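Local coordinates for BvnE (Penicillium brevicompactum, PDB 6U9I), which catalyses a stereoselective semipinacol rearrangement in the fungal assembly of brevianamides, acting as an isomerase (semipinacolase), at residues A22-S27 against V38-E43; A86-D91 against V97-A102; V119-E124 against L129-E134. All coordinates share one frame; numbering follows the deposited sequence. Where two conformers were deposited one is given.

Interaction 1 (A22-S27 against V38-E43); sequences AHRWLS and VSHRTE
Arg24 sits on a regular turn of helix 14-31 and faces His40, whose positive phi of 57° places it in the left-handed region of backbone space, just before the short strand 41-42. Arg24 runs out straight from the helix, with CG anti to the backbone N (chi1 -178°), and then bends at chi3. The bend lays the guanidinium flat on the His40 ring. The two planes are 8° apart and the group centres are 3.8 Å apart. CZ of Arg24 lies 3.6 Å from CG of His40. NH2 of Arg24 is 3.4 Å from ND1 of His40, but it comes over the ring face and the angle is too poor for a hydrogen bond. Further back, CD of Arg24 makes a CH-pi contact, 3.9 Å from the centroid of the His40 ring. The stack joins the solvent side of helix 14-31 to the loop before strand 41-42; the helix packs on a curved sheet, consistent with an NTF2-like (SnoaL-like) fold. The inner side of the same helix is apolar, and there Trp25 packs on Leu129 and Met99. The stack leaves the guanidinium N-H groups for other partners, and NH1 donates to the carbonyl of Thr127. OG of Ser27 bonds to O of Arg24 at 3.0 Å, tilted from the carbonyl plane. Backbone bonds run from Leu129 N to His40 O and from Thr42 N to Leu129 O.

Interaction 2 (A86-D91 against V97-A102); sequences AVPIVD and VVMHLA
With chi1 at 180°, Val97 sends CG1 away from its backbone N, and this branch meets CB of Pro88 at 3.8 Å. Met99 swings CG to the side of its backbone N (chi1 -68°), where it lies 4.1 Å from CB of Pro88. The proline ring thus rests against two residues of the longer strand. Next along, CG2 of Val90 touches CG2 of Val97 at 4.2 Å, on the face that packs against helix 14-31. Ile89 and Val98 lie on the other face, with their CB atoms 4.1 Å apart. They are a hydrogen-bonded pair: N of Ile89 reaches O of Val98 at 2.9 Å, and N of Val98 reaches O of Ile89 at 2.8 Å. Before Pro88 the loop draws away from strand 96-107, and a water links the two, donating to O of Val87 and accepting from N of His100. CB of Ala86 still touches CB of His100 at 4.1 Å. The face of Ile89 and Val98 meets the second subunit, where Val98 packs on Val98 of that chain and Asp91 makes a salt bridge with its Arg15. The arrangement is an antiparallel beta hairpin, 89-91 with 96-107, built into a dimer interface.

Interaction 3 (V119-E124 against L129-E134); sequences VLTFNE and LRDVIE
Phe122 receives CD1 of Leu129 over one ring face, 4.2 Å from the centroid, in a CH-pi contact. CG of Leu129 lies opposite the backbone N (chi1 -176°), and chi2 of 64° turns CD1 to the ring. The same methyl lies 3.6 Å from CB of Leu120. Leu120 in turn runs alongside Val132, with CD2 3.7 Å from CG1 of Val132. This apolar side is tightly filled. Replacing Phe122 by alanine is likely to leave the Leu129 methyl without its ring and the packing against helix 14-31 incomplete. The strands are antiparallel and bonded in register until a classic beta bulge, where Arg130 and Asp131 both face Thr121. O of Thr121 is gripped twice, by N of Arg130 at 2.8 Å and by N of Asp131 at 3.2 Å. The other face is mixed and looser: Val119 packs on Ile133, but the Thr121 and Asp131 end is wetter. One water lies within bonding distance of O of Val119, OG1 of Thr121 and OD2 of Asp131. Another joins O of Phe122 to NH2 of Arg130, in the plane of the guanidinium. OD1 of Asp131 makes a salt bridge with Arg48, and OG1 of Thr121 a hydrogen bond with Lys96. Strands 45-50 and 96-107 flank the hairpin. Helix 14-31 covers Phe122 and Leu129 through Leu18 and Trp25, while Val119 packs on Ile89 of the second subunit.

Interaction 1 is a surface contact, interaction 2 is partly buried and interaction 3 is the most buried. Interactions 2 and 3 are both antiparallel hairpins of one sheet, joined where strands 96-107 and 110-122 run side by side: O of Val97 bonds to N of Leu120. They rest on backbone bonds and aliphatic packing. Interaction 1 has no hydrogen bond across it and depends on stacking of flat polar groups. It still ties into the sheet, since His40 and Thr42 pair with Leu129 of interaction 3. Helix 14-31, one half of interaction 1, also lies on the other two, for instance through Ala22 on Val97. Dimer contacts concentrate at interaction 2, touch interaction 3 and miss interaction 1.

Interaction 1 (A22-S27 against V38-E43)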
loop_
_atom_site.group_PDB
_atom_site.type_symbol
_atom_site.label_atom_id
_atom_site.label_comp_id
_atom_site.label_asym_id
_atom_site.label_seq_id
_atom_site.Cartn_x
_atom_site.Cartn_y
_atom_site.Cartn_z
ATOM N N ALA A 22 -10.161 -4.859 12.244
ATOM C CA ALA A 22 -9.940 -4.016 11.072
ATOM C C ALA A 22 -11.255 -3.437 10.562
ATOM O O ALA A 22 -11.324 -2.259 10.184
ATOM C CB ALA A 22 -9.242 -4.811 9.963
ATOM N N HIS A 23 -12.319 -4.243 10.543
ATOM C CA HIS A 23 -13.600 -3.691 10.123
ATOM C C HIS A 23 -14.138 -2.700 11.140
ATOM O O HIS A 23 -14.805 -1.731 10.760
ATOM C CB HIS A 23 -14.601 -4.818 9.863
ATOM C CG HIS A 23 -14.410 -5.477 8.530
ATOM N ND1 HIS A 23 -14.559 -4.798 7.338
ATOM C CD2 HIS A 23 -14.060 -6.743 8.199
ATOM C CE1 HIS A 23 -14.315 -5.621 6.332
ATOM N NE2 HIS A 23 -14.008 -6.806 6.827
ATOM N N ARG A 24 -13.847 -2.903 12.428
ATOM C CA ARG A 24 -14.244 -1.903 13.411
ATOM C C ARG A 24 -13.529 -0.589 13.163
ATOM O O ARG A 24 -14.123 0.489 13.303
ATOM C CB ARG A 24 -13.978 -2.404 14.831
ATOM C CG ARG A 24 -14.414 -1.408 15.910
ATOM C CD ARG A 24 -14.111 -1.951 17.292
ATOM N NE ARG A 24 -12.682 -2.227 17.426
ATOM C CZ ARG A 24 -12.125 -2.785 18.496
ATOM N NH1 ARG A 24 -10.817 -3.004 18.521
ATOM N NH2 ARG A 24 -12.880 -3.125 19.538
ATOM N N TRP A 25 -12.239 -0.656 12.799
ATOM C CA TRP A 25 -11.508 0.564 12.479
ATOM C C TRP A 25 -12.161 1.300 11.313
ATOM O O TRP A 25 -12.320 2.524 11.353
ATOM C CB TRP A 25 -10.046 0.225 12.172
ATOM C CG TRP A 25 -9.207 1.423 11.867
ATOM C CD1 TRP A 25 -8.670 2.295 12.770
ATOM C CD2 TRP A 25 -8.801 1.885 10.566
ATOM N NE1 TRP A 25 -7.952 3.274 12.115
ATOM C CE2 TRP A 25 -8.019 3.043 10.763
ATOM C CE3 TRP A 25 -9.019 1.430 9.255
ATOM C CZ2 TRP A 25 -7.459 3.758 9.700
ATOM C CZ3 TRP A 25 -8.458 2.149 8.197
ATOM C CH2 TRP A 25 -7.689 3.294 8.430
ATOM N N LEU A 26 -12.560 0.568 10.270
ATOM C CA LEU A 26 -13.245 1.203 9.151
ATOM C C LEU A 26 -14.568 1.823 9.593
ATOM O O LEU A 26 -14.909 2.937 9.177
ATOM C CB LEU A 26 -13.508 0.181 8.042
ATOM C CG LEU A 26 -12.378 -0.238 7.096
ATOM C CD1 LEU A 26 -12.961 -1.147 6.021
ATOM C CD2 LEU A 26 -11.689 0.959 6.443
ATOM N N SER A 27 -15.338 1.106 10.417
ATOM C CA SER A 27 -16.669 1.601 10.756
ATOM C C SER A 27 -16.583 2.835 11.641
ATOM O O SER A 27 -17.384 3.765 11.490
ATOM C CB SER A 27 -17.493 0.503 11.430
ATOM O OG SER A 27 -17.051 0.306 12.757
ATOM N N VAL A 38 -10.313 8.161 16.562
ATOM C CA VAL A 38 -9.138 7.778 17.334
ATOM C C VAL A 38 -9.472 6.704 18.370
ATOM O O VAL A 38 -8.702 6.472 19.291
ATOM C CB VAL A 38 -8.477 9.006 17.993
ATOM C CG1 VAL A 38 -8.131 10.060 16.933
ATOM C CG2 VAL A 38 -9.369 9.595 19.093
ATOM N N SER A 39 -10.604 6.018 18.218
ATOM C CA SER A 39 -11.012 5.056 19.229
ATOM C C SER A 39 -10.293 3.723 19.042
ATOM O O SER A 39 -9.794 3.404 17.959
ATOM C CB SER A 39 -12.529 4.833 19.186
ATOM O OG SER A 39 -12.919 4.296 17.937
ATOM N N HIS A 40 -10.261 2.935 20.128
ATOM C CA HIS A 40 -9.710 1.571 20.126
ATOM C C HIS A 40 -8.253 1.546 19.666
ATOM O O HIS A 40 -7.846 0.706 18.857
ATOM C CB HIS A 40 -10.560 0.629 19.272
ATOM C CG HIS A 40 -12.005 0.613 19.665
ATOM N ND1 HIS A 40 -12.455 -0.017 20.804
ATOM C CD2 HIS A 40 -13.093 1.173 19.087
ATOM C CE1 HIS A 40 -13.764 0.139 20.901
ATOM N NE2 HIS A 40 -14.174 0.863 19.876
ATOM N N ARG A 41 -7.471 2.474 20.200
ATOM C CA ARG A 41 -6.040 2.552 19.954
ATOM C C ARG A 41 -5.299 2.404 21.275
ATOM O O ARG A 41 -5.814 2.783 22.334
ATOM C CB ARG A 41 -5.656 3.885 19.280
ATOM C CG ARG A 41 -6.044 3.987 17.801
ATOM C CD ARG A 41 -6.066 5.428 17.279
ATOM N NE ARG A 41 -4.763 6.100 17.322
ATOM C CZ ARG A 41 -3.982 6.331 16.264
ATOM N NH1 ARG A 41 -2.821 6.965 16.419
ATOM N NH2 ARG A 41 -4.357 5.940 15.057
ATOM N N THR A 42 -4.091 1.849 21.211
ATOM C CA THR A 42 -3.228 1.846 22.391
ATOM C C THR A 42 -2.775 3.270 22.710
ATOM O O THR A 42 -2.875 4.180 21.887
ATOM C CB THR A 42 -1.995 0.970 22.180
ATOM O OG1 THR A 42 -1.213 1.527 21.115
ATOM C CG2 THR A 42 -2.374 -0.456 21.867
ATOM N N GLU A 43 -2.217 3.460 23.916
ATOM C CA GLU A 43 -1.839 4.814 24.311
ATOM C C GLU A 43 -0.709 5.366 23.450
ATOM O O GLU A 43 -0.675 6.571 23.184
ATOM C CB GLU A 43 -1.455 4.855 25.796
ATOM C CG GLU A 43 -2.596 4.422 26.723
ATOM C CD GLU A 43 -3.890 5.197 26.471
ATOM O OE1 GLU A 43 -4.973 4.567 26.481
ATOM O OE2 GLU A 43 -3.826 6.434 26.270
#

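Interaction 2 (A86-D91 against V97-A102)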
loop_
_atom_site.group_PDB
_atom_site.type_symbol
_atom_site.label_atom_id
_atom_site.label_comp_id
_atom_site.label_asym_id
_atom_site.label_seq_id
_atom_site.Cartn_x
_atom_site.Cartn_y
_atom_site.Cartn_z
ATOM N N ALA A 86 -11.305 -5.576 -3.262
ATOM C CA ALA A 86 -10.223 -5.793 -2.303
ATOM C C ALA A 86 -10.749 -6.406 -1.009
ATOM O O ALA A 86 -11.873 -6.127 -0.586
ATOM C CB ALA A 86 -9.529 -4.463 -1.981
ATOM N N VAL A 87 -9.913 -7.215 -0.356
ATOM C CA VAL A 87 -10.271 -7.777 0.948
ATOM C C VAL A 87 -9.105 -7.574 1.900
ATOM O O VAL A 87 -7.964 -7.340 1.469
ATOM C CB VAL A 87 -10.648 -9.278 0.854
ATOM C CG1 VAL A 87 -11.836 -9.482 -0.095
ATOM C CG2 VAL A 87 -9.444 -10.121 0.436
ATOM N N PRO A 88 -9.347 -7.664 3.204
ATOM C CA PRO A 88 -8.236 -7.522 4.154
ATOM C C PRO A 88 -7.231 -8.660 4.032
ATOM O O PRO A 88 -7.592 -9.829 3.883
ATOM C CB PRO A 88 -8.932 -7.532 5.520
ATOM C CG PRO A 88 -10.332 -7.106 5.233
ATOM C CD PRO A 88 -10.651 -7.703 3.888
ATOM N N ILE A 89 -5.956 -8.304 4.128
ATOM C CA ILE A 89 -4.846 -9.248 4.087
ATOM C C ILE A 89 -4.326 -9.338 5.507
ATOM O O ILE A 89 -3.970 -8.313 6.088
ATOM C CB ILE A 89 -3.745 -8.769 3.131
ATOM C CG1 ILE A 89 -4.329 -8.526 1.740
ATOM C CG2 ILE A 89 -2.595 -9.762 3.094
ATOM C CD1 ILE A 89 -3.374 -7.794 0.825
ATOM N N VAL A 90 -4.286 -10.542 6.079
ATOM C CA VAL A 90 -4.076 -10.701 7.520
ATOM C C VAL A 90 -2.826 -11.531 7.777
ATOM O O VAL A 90 -2.744 -12.687 7.336
ATOM C CB VAL A 90 -5.289 -11.352 8.203
ATOM C CG1 VAL A 90 -5.053 -11.434 9.720
ATOM C CG2 VAL A 90 -6.543 -10.560 7.904
ATOM N N ASP A 91 -1.871 -10.962 8.538
ATOM C CA ASP A 91 -0.712 -11.699 9.048
ATOM C C ASP A 91 -0.953 -11.917 10.539
ATOM O O ASP A 91 -0.691 -11.024 11.348
ATOM C CB ASP A 91 0.590 -10.940 8.789
ATOM C CG ASP A 91 1.847 -11.748 9.179
ATOM O OD1 ASP A 91 1.737 -12.698 9.975
ATOM O OD2 ASP A 91 2.958 -11.420 8.698
ATOM N N VAL A 97 -2.928 -6.167 9.575
ATOM C CA VAL A 97 -3.962 -6.253 8.539
ATOM C C VAL A 97 -3.680 -5.175 7.504
ATOM O O VAL A 97 -3.565 -3.996 7.854
ATOM C CB VAL A 97 -5.381 -6.073 9.109
ATOM C CG1 VAL A 97 -6.428 -6.163 7.964
ATOM C CG2 VAL A 97 -5.662 -7.120 10.180
ATOM N N VAL A 98 -3.595 -5.571 6.231
ATOM C CA VAL A 98 -3.347 -4.637 5.132
ATOM C C VAL A 98 -4.636 -4.471 4.336
ATOM O O VAL A 98 -5.300 -5.463 4.027
ATOM C CB VAL A 98 -2.209 -5.137 4.230
ATOM C CG1 VAL A 98 -1.985 -4.175 3.060
ATOM C CG2 VAL A 98 -0.925 -5.285 5.054
ATOM N N MET A 99 -4.985 -3.226 4.000
ATOM C CA MET A 99 -6.211 -2.963 3.251
ATOM C C MET A 99 -5.976 -1.911 2.182
ATOM O O MET A 99 -5.398 -0.852 2.442
ATOM C CB MET A 99 -7.351 -2.512 4.164
ATOM C CG MET A 99 -7.819 -3.632 5.096
ATOM S SD MET A 99 -9.255 -3.184 6.069
ATOM C CE MET A 99 -8.581 -1.884 7.093
ATOM N N HIS A 100 -6.461 -2.213 0.984
ATOM C CA HIS A 100 -6.468 -1.286 -0.137
ATOM C C HIS A 100 -7.802 -0.549 -0.097
ATOM O O HIS A 100 -8.853 -1.170 -0.246
ATOM C CB HIS A 100 -6.296 -2.086 -1.427
ATOM C CG HIS A 100 -6.018 -1.259 -2.638
ATOM N ND1 HIS A 100 -6.107 -1.778 -3.913
ATOM C CD2 HIS A 100 -5.649 0.038 -2.781
ATOM C CE1 HIS A 100 -5.808 -0.835 -4.792
ATOM N NE2 HIS A 100 -5.526 0.277 -4.132
ATOM N N LEU A 101 -7.765 0.767 0.129
ATOM C CA LEU A 101 -8.951 1.536 0.490
ATOM C C LEU A 101 -9.183 2.696 -0.464
ATOM O O LEU A 101 -8.244 3.268 -1.019
ATOM C CB LEU A 101 -8.840 2.119 1.909
ATOM C CG LEU A 101 -8.619 1.148 3.070
ATOM C CD1 LEU A 101 -8.485 1.912 4.393
ATOM C CD2 LEU A 101 -9.728 0.101 3.163
ATOM N N ALA A 102 -10.455 3.062 -0.604
ATOM C CA ALA A 102 -10.871 4.281 -1.281
ATOM C C ALA A 102 -11.577 5.187 -0.283
ATOM O O ALA A 102 -12.382 4.718 0.531
ATOM C CB ALA A 102 -11.825 3.970 -2.444
HETATM O O HOH W 1 -6.865 -4.964 0.379
#

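Interaction 3 (V119-E124 against L129-E134)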
loop_
_atom_site.group_PDB
_atom_site.type_symbol
_atom_site.label_atom_id
_atom_site.label_comp_id
_atom_site.label_asym_id
_atom_site.label_seq_id
_atom_site.Cartn_x
_atom_site.Cartn_y
_atom_site.Cartn_z
ATOM N N VAL A 119 -1.619 -0.191 6.472
ATOM C CA VAL A 119 -1.122 -1.316 7.260
ATOM C C VAL A 119 -1.483 -1.035 8.714
ATOM O O VAL A 119 -0.927 -0.113 9.326
ATOM C CB VAL A 119 0.390 -1.519 7.112
ATOM C CG1 VAL A 119 0.836 -2.734 7.945
ATOM C CG2 VAL A 119 0.783 -1.663 5.636
ATOM N N LEU A 120 -2.442 -1.792 9.246
ATOM C CA LEU A 120 -2.808 -1.736 10.655
ATOM C C LEU A 120 -1.993 -2.775 11.416
ATOM O O LEU A 120 -1.897 -3.928 10.985
ATOM C CB LEU A 120 -4.300 -2.016 10.843
ATOM C CG LEU A 120 -5.303 -1.190 10.028
ATOM C CD1 LEU A 120 -6.731 -1.651 10.306
ATOM C CD2 LEU A 120 -5.169 0.261 10.388
ATOM N N THR A 121 -1.409 -2.378 12.543
ATOM C CA THR A 121 -0.827 -3.335 13.480
ATOM C C THR A 121 -1.624 -3.269 14.775
ATOM O O THR A 121 -1.897 -2.175 15.282
ATOM C CB THR A 121 0.649 -3.034 13.777
ATOM O OG1 THR A 121 1.368 -2.909 12.543
ATOM C CG2 THR A 121 1.258 -4.178 14.593
ATOM N N PHE A 122 -1.995 -4.429 15.306
ATOM C CA PHE A 122 -2.745 -4.488 16.550
ATOM C C PHE A 122 -1.849 -4.993 17.674
ATOM O O PHE A 122 -0.750 -5.507 17.447
ATOM C CB PHE A 122 -3.987 -5.367 16.387
ATOM C CG PHE A 122 -4.999 -4.783 15.437
ATOM C CD1 PHE A 122 -5.961 -3.901 15.899
ATOM C CD2 PHE A 122 -4.956 -5.083 14.089
ATOM C CE1 PHE A 122 -6.885 -3.335 15.034
ATOM C CE2 PHE A 122 -5.880 -4.528 13.211
ATOM C CZ PHE A 122 -6.838 -3.659 13.684
ATOM N N ASN A 123 -2.325 -4.812 18.904
ATOM C CA ASN A 123 -1.649 -5.393 20.053
ATOM C C ASN A 123 -1.752 -6.921 19.990
ATOM O O ASN A 123 -2.414 -7.499 19.119
ATOM C CB ASN A 123 -2.227 -4.821 21.357
ATOM C CG ASN A 123 -3.700 -5.185 21.573
ATOM O OD1 ASN A 123 -4.343 -5.771 20.705
ATOM N ND2 ASN A 123 -4.240 -4.820 22.742
ATOM N N GLU A 124 -1.092 -7.586 20.942
ATOM C CA GLU A 124 -0.987 -9.044 20.900
ATOM C C GLU A 124 -2.353 -9.705 20.900
ATOM O O GLU A 124 -2.551 -10.727 20.234
ATOM C CB GLU A 124 -0.164 -9.548 22.091
ATOM C CG GLU A 124 0.192 -11.025 21.984
ATOM C CD GLU A 124 -0.901 -11.943 22.509
ATOM O OE1 GLU A 124 -1.018 -13.088 22.003
ATOM O OE2 GLU A 124 -1.651 -11.522 23.421
ATOM N N LEU A 129 -5.619 -1.099 18.223
ATOM C CA LEU A 129 -4.693 -0.672 17.183
ATOM C C LEU A 129 -3.460 -0.017 17.801
ATOM O O LEU A 129 -3.582 0.930 18.578
ATOM C CB LEU A 129 -5.402 0.313 16.258
ATOM C CG LEU A 129 -4.682 0.842 15.036
ATOM C CD1 LEU A 129 -4.384 -0.289 14.044
ATOM C CD2 LEU A 129 -5.622 1.868 14.435
ATOM N N ARG A 130 -2.267 -0.498 17.436
ATOM C CA ARG A 130 -1.036 0.065 17.988
ATOM C C ARG A 130 -0.186 0.797 16.957
ATOM O O ARG A 130 0.758 1.494 17.341
ATOM C CB ARG A 130 -0.192 -1.030 18.664
ATOM C CG ARG A 130 0.472 -2.008 17.697
ATOM C CD ARG A 130 1.350 -3.037 18.436
ATOM N NE ARG A 130 2.444 -2.383 19.169
ATOM C CZ ARG A 130 3.290 -3.034 19.960
ATOM N NH1 ARG A 130 4.271 -2.382 20.597
ATOM N NH2 ARG A 130 3.165 -4.341 20.104
ATOM N N ASP A 131 -0.507 0.688 15.670
ATOM C CA ASP A 131 0.243 1.393 14.640
ATOM C C ASP A 131 -0.585 1.400 13.368
ATOM O O ASP A 131 -1.252 0.413 13.063
ATOM C CB ASP A 131 1.594 0.729 14.360
ATOM C CG ASP A 131 2.458 1.554 13.423
ATOM O OD1 ASP A 131 3.012 2.571 13.893
ATOM O OD2 ASP A 131 2.587 1.200 12.226
ATOM N N VAL A 132 -0.539 2.509 12.635
ATOM C CA VAL A 132 -1.133 2.601 11.299
ATOM C C VAL A 132 -0.128 3.245 10.366
ATOM O O VAL A 132 0.356 4.345 10.651
ATOM C CB VAL A 132 -2.418 3.446 11.282
ATOM C CG1 VAL A 132 -3.078 3.330 9.927
ATOM C CG2 VAL A 132 -3.336 3.025 12.355
ATOM N N ILE A 133 0.152 2.596 9.234
ATOM C CA ILE A 133 0.797 3.266 8.109
ATOM C C ILE A 133 -0.279 3.558 7.087
ATOM O O ILE A 133 -1.007 2.645 6.683
ATOM C CB ILE A 133 1.888 2.408 7.461
ATOM C CG1 ILE A 133 2.960 2.036 8.461
ATOM C CG2 ILE A 133 2.467 3.149 6.232
ATOM C CD1 ILE A 133 3.895 1.004 7.896
ATOM N N GLU A 134 -0.374 4.807 6.654
ATOM C CA GLU A 134 -1.362 5.214 5.657
ATOM C C GLU A 134 -0.612 5.685 4.416
ATOM O O GLU A 134 -0.169 6.835 4.341
ATOM C CB GLU A 134 -2.287 6.294 6.211
ATOM C CG GLU A 134 -3.216 5.776 7.288
ATOM C CD GLU A 134 -4.061 6.861 7.922
ATOM O OE1 GLU A 134 -3.786 8.058 7.685
ATOM O OE2 GLU A 134 -5.003 6.511 8.665
HETATM O O HOH W 2 1.267 -0.660 10.929
HETATM O O HOH W 3 1.569 -6.457 18.564
#